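Local coordinates for putative glyoxalase superfamily protein (Ralstonia eutropha, PDB 3IUZ) that probably acts as an Fe(2+)-dependent dioxygenase that converts 2-oxoadipate to 2-hydroxyglutarate with loss of carbon dioxide, at residues Q47-L53 / G138-F142; V79-G83 / E304-R308; F103-L107 / A168-T172; A159-V163 / D215-L219; W228-E232 / V298-F302. All blocks are in the same frame, centred on the assembly; numbering follows the deposited sequence.

Interaction 1. Residues Q47-L53 / G138-F142; sequences QALNMVL and GIAQF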
# COMPACT_ATOMS: atom_id res chain seq x y z
N GLN A 47 11.76 5.28 -2.10
CA GLN A 47 11.37 4.97 -3.48
C GLN A 47 11.56 3.47 -3.79
O GLN A 47 10.61 2.83 -4.32
CB GLN A 47 12.14 5.85 -4.45
CG GLN A 47 11.92 5.54 -5.93
CD GLN A 47 10.56 5.81 -6.38
OE1 GLN A 47 9.82 6.61 -5.78
NE2 GLN A 47 10.18 5.17 -7.49
N ALA A 48 12.70 2.90 -3.37
CA ALA A 48 12.95 1.45 -3.59
C ALA A 48 11.97 0.61 -2.82
O ALA A 48 11.40 -0.34 -3.42
CB ALA A 48 14.34 1.03 -3.30
N LEU A 49 11.72 0.95 -1.55
CA LEU A 49 10.69 0.20 -0.78
C LEU A 49 9.35 0.19 -1.55
O LEU A 49 8.71 -0.87 -1.68
CB LEU A 49 10.47 0.75 0.61
CG LEU A 49 9.29 0.23 1.43
CD1 LEU A 49 9.49 -1.28 1.74
CD2 LEU A 49 9.04 1.05 2.70
N ASN A 50 8.94 1.37 -2.02
CA ASN A 50 7.68 1.52 -2.71
C ASN A 50 7.60 0.63 -3.93
O ASN A 50 6.56 0.07 -4.20
CB ASN A 50 7.42 2.96 -3.15
CG ASN A 50 7.03 3.84 -1.98
OD1 ASN A 50 6.84 3.33 -0.88
ND2 ASN A 50 6.99 5.19 -2.20
N MSE A 51 8.70 0.54 -4.67
CA MSE A 51 8.75 -0.25 -5.84
C MSE A 51 8.65 -1.76 -5.51
O MSE A 51 8.06 -2.52 -6.28
CB MSE A 51 10.02 0.10 -6.64
CG MSE A 51 9.99 1.56 -7.29
SE MSE A 51 11.63 2.00 -8.07
CE MSE A 51 11.42 1.20 -9.83
N VAL A 52 9.27 -2.18 -4.39
CA VAL A 52 9.22 -3.56 -3.97
C VAL A 52 7.79 -3.88 -3.60
O VAL A 52 7.26 -4.94 -4.00
CB VAL A 52 10.22 -3.86 -2.84
CG1 VAL A 52 9.99 -5.27 -2.29
CG2 VAL A 52 11.65 -3.62 -3.35
N LEU A 53 7.13 -2.92 -2.93
CA LEU A 53 5.76 -3.13 -2.49
C LEU A 53 4.79 -3.18 -3.69
O LEU A 53 3.86 -3.98 -3.73
CB LEU A 53 5.34 -2.05 -1.45
CG LEU A 53 6.01 -2.16 -0.07
CD1 LEU A 53 5.62 -0.94 0.82
CD2 LEU A 53 5.66 -3.51 0.61
N GLY A 138 6.99 13.23 -6.57
CA GLY A 138 7.58 12.13 -7.33
C GLY A 138 7.56 10.78 -6.66
O GLY A 138 7.33 9.77 -7.31
N ILE A 139 7.86 10.73 -5.36
CA ILE A 139 7.82 9.48 -4.60
C ILE A 139 6.36 9.19 -4.32
O ILE A 139 5.60 10.11 -4.02
CB ILE A 139 8.64 9.62 -3.29
CG1 ILE A 139 10.15 9.61 -3.63
CG2 ILE A 139 8.28 8.51 -2.32
CD1 ILE A 139 11.04 9.96 -2.42
N ALA A 140 5.92 7.94 -4.44
CA ALA A 140 4.52 7.61 -4.18
C ALA A 140 4.11 8.03 -2.80
O ALA A 140 4.91 7.90 -1.86
CB ALA A 140 4.28 6.10 -4.30
N GLN A 141 2.87 8.48 -2.67
CA GLN A 141 2.30 8.76 -1.37
C GLN A 141 1.82 7.46 -0.76
O GLN A 141 1.65 6.46 -1.47
CB GLN A 141 1.15 9.73 -1.45
CG GLN A 141 1.54 11.13 -1.80
CD GLN A 141 0.34 12.05 -1.75
OE1 GLN A 141 -0.03 12.58 -0.69
NE2 GLN A 141 -0.31 12.23 -2.90
N PHE A 142 1.61 7.48 0.56
CA PHE A 142 0.91 6.42 1.27
C PHE A 142 -0.42 6.97 1.71
O PHE A 142 -0.50 8.09 2.30
CB PHE A 142 1.67 5.96 2.49
CG PHE A 142 2.77 4.99 2.19
CD1 PHE A 142 3.99 5.43 1.70
CD2 PHE A 142 2.56 3.63 2.34
CE1 PHE A 142 5.00 4.51 1.39
CE2 PHE A 142 3.55 2.72 2.04
CZ PHE A 142 4.76 3.13 1.57
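Helix-on-sheet packing joins the long helix 42-60 to the start of strand 141-147, a member of the curled mixed sheet of this glyoxalase-like fold. The helix presents Q47, N50 and L53, spaced three residues apart and so lying along one side, to a chain that is still irregular at G138-A140 and becomes a strand at Q141. The CA atoms of Q47 and I139 come within 5.8 Å of each other, those of N50 and A140 within 7.0 Å.

Most of the contact is between polar ends and carbon. Q47 OE1 lies 3.7 Å from I139 CA and equally 3.7 Å from I139 CG1, so the amide oxygen lies against I139. N50 ND2 packs 3.6 Å from I139 CG2 and 3.5 Å from A140 CB; it is hydrogen-bonded to the hydroxyl of Y112, whose ring stands edge-to-face against that of F142. On the opposite face of the strand, the side chain of Q141 turns away from the helix and bonds to the backbone of L323.

Purely apolar contact is slight. L53 CD1 reaches F142 CZ at 4.2 Å, at the ring edge, while the carbonyl oxygen of the N50 side chain approaches the same ring more closely, with OD1 3.2 Å from F142 CE1.

Interaction 2. Residues V79-G83 / E304-R308; sequences VFDHG and EFITR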
# COMPACT_ATOMS: atom_id res chain seq x y z
N VAL A 79 3.67 5.46 -13.46
CA VAL A 79 4.07 6.41 -12.41
C VAL A 79 3.34 6.03 -11.16
O VAL A 79 2.11 6.18 -11.10
CB VAL A 79 3.72 7.84 -12.82
CG1 VAL A 79 3.97 8.84 -11.63
CG2 VAL A 79 4.51 8.17 -14.06
N PHE A 80 4.09 5.46 -10.18
CA PHE A 80 3.48 4.99 -8.96
C PHE A 80 3.05 6.19 -8.12
O PHE A 80 3.89 6.88 -7.53
CB PHE A 80 4.40 4.09 -8.17
CG PHE A 80 3.77 3.37 -7.00
CD1 PHE A 80 2.39 3.18 -6.87
CD2 PHE A 80 4.59 2.84 -6.02
CE1 PHE A 80 1.87 2.49 -5.78
CE2 PHE A 80 4.10 2.17 -4.98
CZ PHE A 80 2.73 1.97 -4.83
N ASP A 81 1.75 6.42 -8.08
CA ASP A 81 1.17 7.58 -7.44
C ASP A 81 1.00 7.41 -5.94
O ASP A 81 1.39 8.30 -5.17
CB ASP A 81 -0.17 7.91 -8.05
CG ASP A 81 -0.74 9.23 -7.52
OD1 ASP A 81 -0.43 10.27 -8.13
OD2 ASP A 81 -1.48 9.17 -6.53
N HIS A 82 0.34 6.32 -5.53
CA HIS A 82 0.18 6.03 -4.12
C HIS A 82 -0.24 4.57 -3.92
O HIS A 82 -0.86 3.99 -4.82
CB HIS A 82 -0.84 6.96 -3.48
CG HIS A 82 -2.26 6.71 -3.87
ND1 HIS A 82 -2.85 7.30 -4.97
CD2 HIS A 82 -3.25 6.02 -3.25
CE1 HIS A 82 -4.13 6.98 -5.01
NE2 HIS A 82 -4.39 6.17 -3.98
N GLY A 83 0.17 3.99 -2.79
CA GLY A 83 -0.41 2.74 -2.27
C GLY A 83 -1.34 3.08 -1.09
O GLY A 83 -1.07 4.03 -0.31
N GLU A 304 -5.43 0.86 -9.74
CA GLU A 304 -6.19 2.07 -9.94
C GLU A 304 -5.38 3.09 -10.75
O GLU A 304 -4.15 3.09 -10.73
CB GLU A 304 -6.55 2.67 -8.56
CG GLU A 304 -7.25 4.06 -8.59
CD GLU A 304 -7.56 4.54 -7.18
OE1 GLU A 304 -6.67 5.15 -6.54
OE2 GLU A 304 -8.67 4.26 -6.72
N PHE A 305 -6.10 3.94 -11.44
CA PHE A 305 -5.53 5.00 -12.24
C PHE A 305 -5.96 6.36 -11.69
O PHE A 305 -7.09 6.53 -11.22
CB PHE A 305 -6.00 4.92 -13.68
CG PHE A 305 -5.61 3.67 -14.36
CD1 PHE A 305 -4.33 3.47 -14.79
CD2 PHE A 305 -6.53 2.65 -14.54
CE1 PHE A 305 -3.95 2.29 -15.42
CE2 PHE A 305 -6.13 1.48 -15.20
CZ PHE A 305 -4.84 1.32 -15.62
N ILE A 306 -5.07 7.35 -11.83
CA ILE A 306 -5.37 8.68 -11.33
C ILE A 306 -4.76 9.68 -12.29
O ILE A 306 -3.69 9.45 -12.85
CB ILE A 306 -4.78 8.89 -9.92
CG1 ILE A 306 -5.31 10.20 -9.29
CG2 ILE A 306 -3.25 8.84 -9.95
CD1 ILE A 306 -5.18 10.15 -7.70
N THR A 307 -5.48 10.78 -12.52
CA THR A 307 -4.93 11.95 -13.18
C THR A 307 -4.97 13.14 -12.19
O THR A 307 -5.98 13.36 -11.49
CB THR A 307 -5.69 12.28 -14.51
OG1 THR A 307 -5.36 11.31 -15.50
CG2 THR A 307 -5.32 13.66 -15.04
N ARG A 308 -3.87 13.86 -12.09
CA ARG A 308 -3.76 14.97 -11.14
C ARG A 308 -3.39 16.20 -11.97
O ARG A 308 -2.31 16.25 -12.56
CB ARG A 308 -2.69 14.74 -10.10
CG ARG A 308 -2.95 13.64 -9.16
CD ARG A 308 -1.73 13.50 -8.22
NE ARG A 308 -1.95 12.46 -7.22
CZ ARG A 308 -2.82 12.53 -6.23
NH1 ARG A 308 -3.57 13.62 -6.01
NH2 ARG A 308 -2.89 11.51 -5.39
O HOH W 1 -6.83 5.70 -3.69
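A two-pronged salt bridge dominates this contact: R308 NE donates to D81 OD1 at 2.8 Å and R308 NH2 to D81 OD2 at 3.0 Å, the carboxylate meeting the edge of the guanidinium in its plane. D81 is further engaged by R242, through OD1, and by the imidazole next to it, since H82 ND1 donates to D81 OD2 at 2.8 Å. On the far side of the ring a water lies 2.5 Å from H82 NE2 and donates to E304 OE1 at 2.9 Å, the latter oxygen being bonded also to T240 and Q274. R308 itself forms a cation-pi contact with F325.

Beneath these groups, I306 fills the space between the strands, with CG2 3.5 Å from D81 CG and CD1 4.3 Å from H82 CE1 at the edge of the ring. The strands 80-83 and 304-306 do not pair directly. Their axes are 8.4 Å apart at an angle of 123°, and strand 238-242 lies between them in the sheet, hydrogen-bonded to both.

With ND1 held by a carboxylate, H82 has a restrained ring orientation, and NE2 faces the water shared with E304. A histidine and a glutamate converging on one position from the sheet of a glyoxalase-type fold, with H238 beside E304, is consistent with an Fe(2+) site there, although the deposited position holds water and not iron.

Interaction 3. Residues F103-L107 / A168-T172; sequences FTRIL and ADPLT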
# COMPACT_ATOMS: atom_id res chain seq x y z
N PHE A 103 1.95 2.16 11.13
CA PHE A 103 2.70 2.60 9.97
C PHE A 103 3.34 3.99 10.06
O PHE A 103 4.38 4.19 9.48
CB PHE A 103 1.81 2.48 8.73
CG PHE A 103 1.59 1.06 8.36
CD1 PHE A 103 2.57 0.38 7.66
CD2 PHE A 103 0.52 0.34 8.89
CE1 PHE A 103 2.46 -0.95 7.43
CE2 PHE A 103 0.40 -0.99 8.66
CZ PHE A 103 1.36 -1.63 7.91
N THR A 104 2.77 4.94 10.79
CA THR A 104 3.45 6.24 10.89
C THR A 104 4.85 6.11 11.57
O THR A 104 5.75 6.85 11.24
CB THR A 104 2.61 7.29 11.60
OG1 THR A 104 2.09 6.78 12.81
CG2 THR A 104 1.42 7.73 10.68
N ARG A 105 4.98 5.19 12.52
CA ARG A 105 6.25 4.84 13.14
C ARG A 105 7.30 4.31 12.15
O ARG A 105 8.49 4.28 12.49
CB ARG A 105 6.05 3.82 14.25
CG ARG A 105 5.78 2.38 13.73
CD ARG A 105 5.32 1.40 14.79
NE ARG A 105 4.89 0.14 14.18
CZ ARG A 105 5.04 -1.08 14.71
NH1 ARG A 105 5.60 -1.27 15.91
NH2 ARG A 105 4.57 -2.12 14.06
N ILE A 106 6.86 3.93 10.93
CA ILE A 106 7.72 3.52 9.84
C ILE A 106 7.88 4.67 8.84
O ILE A 106 9.00 5.03 8.45
CB ILE A 106 7.15 2.27 9.09
CG1 ILE A 106 7.03 1.04 10.00
CG2 ILE A 106 7.99 1.96 7.85
CD1 ILE A 106 6.19 -0.18 9.37
N LEU A 107 6.76 5.25 8.39
CA LEU A 107 6.83 6.22 7.31
C LEU A 107 7.53 7.51 7.73
O LEU A 107 8.17 8.16 6.91
CB LEU A 107 5.42 6.59 6.81
CG LEU A 107 4.59 5.40 6.31
CD1 LEU A 107 3.19 5.72 5.87
CD2 LEU A 107 5.34 4.71 5.16
N ALA A 168 0.52 -10.03 15.48
CA ALA A 168 1.97 -9.90 15.72
C ALA A 168 2.37 -8.45 15.43
O ALA A 168 1.65 -7.73 14.73
CB ALA A 168 2.78 -10.84 14.84
N ASP A 169 3.51 -8.04 16.01
CA ASP A 169 4.19 -6.82 15.57
C ASP A 169 5.32 -7.18 14.62
O ASP A 169 6.36 -7.76 15.01
CB ASP A 169 4.72 -6.00 16.76
CG ASP A 169 5.31 -4.65 16.33
OD1 ASP A 169 5.51 -4.45 15.11
OD2 ASP A 169 5.55 -3.78 17.21
N PRO A 170 5.13 -6.87 13.33
CA PRO A 170 6.16 -7.22 12.35
C PRO A 170 7.41 -6.34 12.33
O PRO A 170 8.40 -6.70 11.69
CB PRO A 170 5.41 -7.03 11.02
CG PRO A 170 4.58 -5.81 11.33
CD PRO A 170 4.06 -6.07 12.70
N LEU A 171 7.39 -5.22 13.03
CA LEU A 171 8.53 -4.27 12.98
C LEU A 171 9.61 -4.67 13.99
O LEU A 171 9.56 -4.29 15.14
CB LEU A 171 8.00 -2.86 13.27
CG LEU A 171 9.02 -1.75 12.94
CD1 LEU A 171 9.30 -1.65 11.48
CD2 LEU A 171 8.53 -0.39 13.49
N THR A 172 10.61 -5.39 13.53
CA THR A 172 11.55 -6.05 14.38
C THR A 172 12.55 -5.02 14.99
O THR A 172 12.64 -3.88 14.52
CB THR A 172 12.35 -7.08 13.59
OG1 THR A 172 13.29 -6.42 12.73
CG2 THR A 172 11.44 -8.08 12.81
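D169 does two jobs with a single carboxylate: D169 OD1 accepts from L171 N at 2.9 Å, closing an Asx turn, and from R105 NH2 at 2.7 Å. The second oxygen completes a bidentate salt bridge, R105 NH1 to D169 OD2 at 2.8 Å. The same acid thus serves both the turn and the salt bridge. R105, on helix 101-110 and with chi1 in the p well, also donates from NE to the carbonyl of A102. The loop at A168-T172 links helix 154-164 to helix 173-185, whose N-cap is T172, its hydroxyl bonding to A175 N; the contact thus ties this helix-to-helix connection to a helix elsewhere in the fold. L171 CB lies over one face of the guanidinium, 3.6 Å from R105 NH2, while P170 CD sits near its edge. Inward of the charges, I106 CG1 meets L171 CD1 at 3.8 Å, and both side chains also rest on L200 of helix 190-200.

Interaction 4. Residues A159-V163 / D215-L219; sequences AVGRV and DYETL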
# COMPACT_ATOMS: atom_id res chain seq x y z
N ALA A 159 -16.29 -9.62 17.51
CA ALA A 159 -15.68 -10.27 16.36
C ALA A 159 -14.36 -9.56 15.99
O ALA A 159 -13.36 -10.23 15.76
CB ALA A 159 -16.62 -10.27 15.19
N VAL A 160 -14.38 -8.23 15.97
CA VAL A 160 -13.16 -7.49 15.68
C VAL A 160 -12.02 -7.94 16.61
O VAL A 160 -10.95 -8.33 16.13
CB VAL A 160 -13.37 -5.96 15.71
CG1 VAL A 160 -11.99 -5.21 15.60
CG2 VAL A 160 -14.31 -5.56 14.60
N GLY A 161 -12.26 -7.96 17.91
CA GLY A 161 -11.22 -8.29 18.85
C GLY A 161 -10.72 -9.71 18.71
O GLY A 161 -9.53 -9.98 18.84
N ARG A 162 -11.62 -10.66 18.43
CA ARG A 162 -11.14 -12.01 18.19
C ARG A 162 -10.23 -12.07 16.96
O ARG A 162 -9.29 -12.84 16.95
CB ARG A 162 -12.28 -13.03 18.06
CG ARG A 162 -12.82 -13.51 19.39
CD ARG A 162 -13.66 -14.76 19.18
NE ARG A 162 -14.83 -14.37 18.42
CZ ARG A 162 -15.90 -13.80 18.96
NH1 ARG A 162 -15.97 -13.58 20.27
NH2 ARG A 162 -16.91 -13.46 18.19
N VAL A 163 -10.50 -11.26 15.94
CA VAL A 163 -9.73 -11.31 14.72
C VAL A 163 -8.38 -10.62 14.92
O VAL A 163 -7.35 -11.20 14.59
CB VAL A 163 -10.50 -10.73 13.50
CG1 VAL A 163 -9.57 -10.47 12.34
CG2 VAL A 163 -11.67 -11.68 13.07
N ASP A 215 -16.70 -15.22 12.37
CA ASP A 215 -16.41 -13.84 12.71
C ASP A 215 -16.31 -12.98 11.45
O ASP A 215 -16.82 -11.85 11.42
CB ASP A 215 -15.10 -13.74 13.53
CG ASP A 215 -15.25 -14.29 14.91
OD1 ASP A 215 -16.42 -14.39 15.38
OD2 ASP A 215 -14.22 -14.64 15.50
N TYR A 216 -15.71 -13.56 10.41
CA TYR A 216 -15.64 -12.91 9.10
C TYR A 216 -17.03 -12.52 8.64
O TYR A 216 -17.28 -11.36 8.23
CB TYR A 216 -14.94 -13.80 8.04
CG TYR A 216 -15.11 -13.27 6.63
CD1 TYR A 216 -14.36 -12.17 6.19
CD2 TYR A 216 -16.05 -13.83 5.74
CE1 TYR A 216 -14.52 -11.66 4.90
CE2 TYR A 216 -16.22 -13.30 4.42
CZ TYR A 216 -15.47 -12.25 3.99
OH TYR A 216 -15.64 -11.69 2.72
N GLU A 217 -17.95 -13.46 8.79
CA GLU A 217 -19.33 -13.24 8.36
C GLU A 217 -20.04 -12.22 9.23
O GLU A 217 -20.73 -11.35 8.72
CB GLU A 217 -20.09 -14.58 8.27
CG GLU A 217 -19.49 -15.47 7.17
CD GLU A 217 -19.90 -16.93 7.21
OE1 GLU A 217 -20.44 -17.41 8.23
OE2 GLU A 217 -19.65 -17.61 6.19
N THR A 218 -19.83 -12.27 10.54
CA THR A 218 -20.38 -11.23 11.43
C THR A 218 -19.93 -9.84 11.01
O THR A 218 -20.75 -8.89 10.93
CB THR A 218 -19.97 -11.46 12.88
OG1 THR A 218 -20.58 -12.67 13.35
CG2 THR A 218 -20.38 -10.27 13.78
N LEU A 219 -18.64 -9.71 10.69
CA LEU A 219 -18.12 -8.42 10.23
C LEU A 219 -18.77 -8.04 8.91
O LEU A 219 -19.18 -6.88 8.70
CB LEU A 219 -16.59 -8.44 10.11
CG LEU A 219 -15.76 -8.78 11.40
CD1 LEU A 219 -14.28 -8.97 11.07
CD2 LEU A 219 -15.94 -7.75 12.50
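D215 opens the contact and supplies its polar half. The CA atoms of D215 and A159 are 5.2 Å apart. The D215 carboxylate receives R162 side-on: R162 NE to D215 OD2 at 3.0 Å, R162 NH2 to D215 OD1 at 3.0 Å, with a weak third bond from R162 NE to D215 OD1 at 3.4 Å. This salt bridge lies at the outer margin, R162 being exposed, whereas the methylene of D215 turns to carbon, with D215 CB 4.0 Å from V163 CG2. The CA-to-CB bond of Y216 points away from the other helix; its side chain packs on A227 and T231 of helix 224-232. One turn after D215, T218 CG2 rests 4.0 Å from A159 CB; its hydroxyl bonds back to the carbonyl of A214. L219 ends the walk and fills the apolar half: L219 CD2 touches V160 CG2 at 3.4 Å and A159 CB at 3.7 Å, and L219 CD1 lies 4.3 Å from V163 CG2. With the axes of 159-163 and 215-219 approaching to 9.5 Å and directed at 137°, helices 154-164 and 213-222 form an obliquely antiparallel pair, apolar within and closed at its edge by a salt bridge.

Interaction 5. Residues W228-E232 / V298-F302; sequences WIATE and VPGSF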
# COMPACT_ATOMS: atom_id res chain seq x y z
N TRP A 228 -12.89 -7.14 4.81
CA TRP A 228 -11.68 -7.15 3.97
C TRP A 228 -10.42 -7.12 4.82
O TRP A 228 -9.49 -7.94 4.66
CB TRP A 228 -11.75 -5.99 2.97
CG TRP A 228 -10.71 -6.00 1.99
CD1 TRP A 228 -10.80 -6.47 0.69
CD2 TRP A 228 -9.38 -5.47 2.13
NE1 TRP A 228 -9.61 -6.28 0.05
CE2 TRP A 228 -8.73 -5.67 0.90
CE3 TRP A 228 -8.69 -4.83 3.18
CZ2 TRP A 228 -7.39 -5.29 0.70
CZ3 TRP A 228 -7.39 -4.46 2.99
CH2 TRP A 228 -6.73 -4.68 1.77
N ILE A 229 -10.39 -6.23 5.80
CA ILE A 229 -9.27 -6.17 6.74
C ILE A 229 -9.06 -7.49 7.45
O ILE A 229 -7.95 -7.95 7.62
CB ILE A 229 -9.41 -5.01 7.75
CG1 ILE A 229 -9.48 -3.67 7.00
CG2 ILE A 229 -8.21 -5.06 8.72
CD1 ILE A 229 -9.80 -2.44 7.86
N ALA A 230 -10.16 -8.15 7.81
CA ALA A 230 -10.04 -9.44 8.45
C ALA A 230 -9.28 -10.47 7.63
O ALA A 230 -8.59 -11.32 8.19
CB ALA A 230 -11.45 -9.97 8.85
N THR A 231 -9.38 -10.40 6.30
CA THR A 231 -8.73 -11.40 5.47
C THR A 231 -7.36 -10.91 5.00
O THR A 231 -6.44 -11.71 4.89
CB THR A 231 -9.60 -11.85 4.24
OG1 THR A 231 -9.54 -10.86 3.20
CG2 THR A 231 -11.05 -12.11 4.63
N GLU A 232 -7.24 -9.61 4.72
CA GLU A 232 -6.00 -9.06 4.12
C GLU A 232 -5.08 -8.29 5.09
O GLU A 232 -3.92 -8.01 4.77
CB GLU A 232 -6.34 -8.09 2.96
CG GLU A 232 -7.28 -8.66 1.92
CD GLU A 232 -6.78 -9.98 1.40
OE1 GLU A 232 -5.75 -9.95 0.67
OE2 GLU A 232 -7.41 -11.02 1.75
N VAL A 298 -12.57 -14.43 -1.81
CA VAL A 298 -13.02 -13.16 -1.26
C VAL A 298 -12.35 -12.05 -2.08
O VAL A 298 -11.41 -12.34 -2.79
CB VAL A 298 -12.64 -13.04 0.25
CG1 VAL A 298 -13.35 -14.06 1.09
CG2 VAL A 298 -11.07 -13.10 0.45
N PRO A 299 -12.83 -10.81 -1.99
CA PRO A 299 -12.19 -9.73 -2.75
C PRO A 299 -10.79 -9.47 -2.25
O PRO A 299 -10.57 -9.40 -1.04
CB PRO A 299 -13.08 -8.53 -2.46
CG PRO A 299 -14.35 -9.07 -2.10
CD PRO A 299 -14.07 -10.34 -1.35
N GLY A 300 -9.85 -9.31 -3.19
CA GLY A 300 -8.49 -9.03 -2.87
C GLY A 300 -8.28 -7.53 -3.10
O GLY A 300 -9.09 -6.68 -2.74
N SER A 301 -7.19 -7.23 -3.74
CA SER A 301 -6.78 -5.85 -3.98
C SER A 301 -6.98 -5.47 -5.44
O SER A 301 -7.33 -6.32 -6.27
CB SER A 301 -5.32 -5.75 -3.58
OG SER A 301 -5.21 -6.00 -2.18
N PHE A 302 -6.73 -4.20 -5.79
CA PHE A 302 -7.00 -3.68 -7.14
C PHE A 302 -5.93 -2.70 -7.61
O PHE A 302 -5.04 -2.26 -6.82
CB PHE A 302 -8.43 -3.08 -7.29
CG PHE A 302 -8.74 -1.85 -6.44
CD1 PHE A 302 -9.25 -1.99 -5.16
CD2 PHE A 302 -8.56 -0.57 -6.94
CE1 PHE A 302 -9.60 -0.90 -4.40
CE2 PHE A 302 -8.87 0.55 -6.17
CZ PHE A 302 -9.42 0.38 -4.90
O HOH W 2 -11.65 -9.89 1.59
O HOH W 3 -4.78 -8.48 -1.14
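W228-E232 forms the last turn of helix 224-232, in which W228 O accepts from both T231 N at 3.0 Å and E232 N at 2.8 Å. Opposite it, V298 and P299 are still extended, but the strand is interrupted at G300 (phi/psi -102/-135) and S301 before F302 resumes it. The CA atoms of W228 and P299 are 7.2 Å apart, those of E232 and G300 7.4 Å.

At the interruption a carbonyl meets the indole: W228 NE1 donates to G300 O at 2.9 Å, in the plane of the ring. Near that same edge, W228 CZ2 lies 3.7 Å from S301 OG. Two waters span the remaining gap. One donates to T231 OG1 at 2.8 Å and to P299 O at 2.9 Å, the other to E232 OE1 at 2.5 Å and to S301 OG at 2.7 Å; S301 OG is bonded also to the carbonyl of F236. T231 OG1 in turn donates to E232 OE2 at 2.6 Å and packs 3.9 Å from V298 CG2.

Strand 281-287 pairs with strand 293-306 and provides R284 as the salt-bridge partner of E232. Y216 of helix 213-222 covers T231 and V298, while I57 and R60 of helix 42-60 border S301.

In the fold
Interactions 1 and 2 share a sheet, where strands 80-87 and 141-147 run side by side and Q141 bonds to the backbones of D81 and G83. Interaction 1 is buried amide and aromatic packing, interaction 2 an equally buried network of charges. Interaction 5 joins strand 293-306, also used by interaction 2, to a helix, but relies on an indole bond and waters. It touches interaction 4 through V163 and through Y216 and L219 of helix 213-222, which precedes helix 224-232. Interactions 3 and 4 both place an arginine-aspartate pair outside an apolar contact, interaction 3 being the less buried. L107 of interaction 3 packs on F142 of interaction 1. Interaction 4 has the outermost centre, about 23 Å from that of the chain.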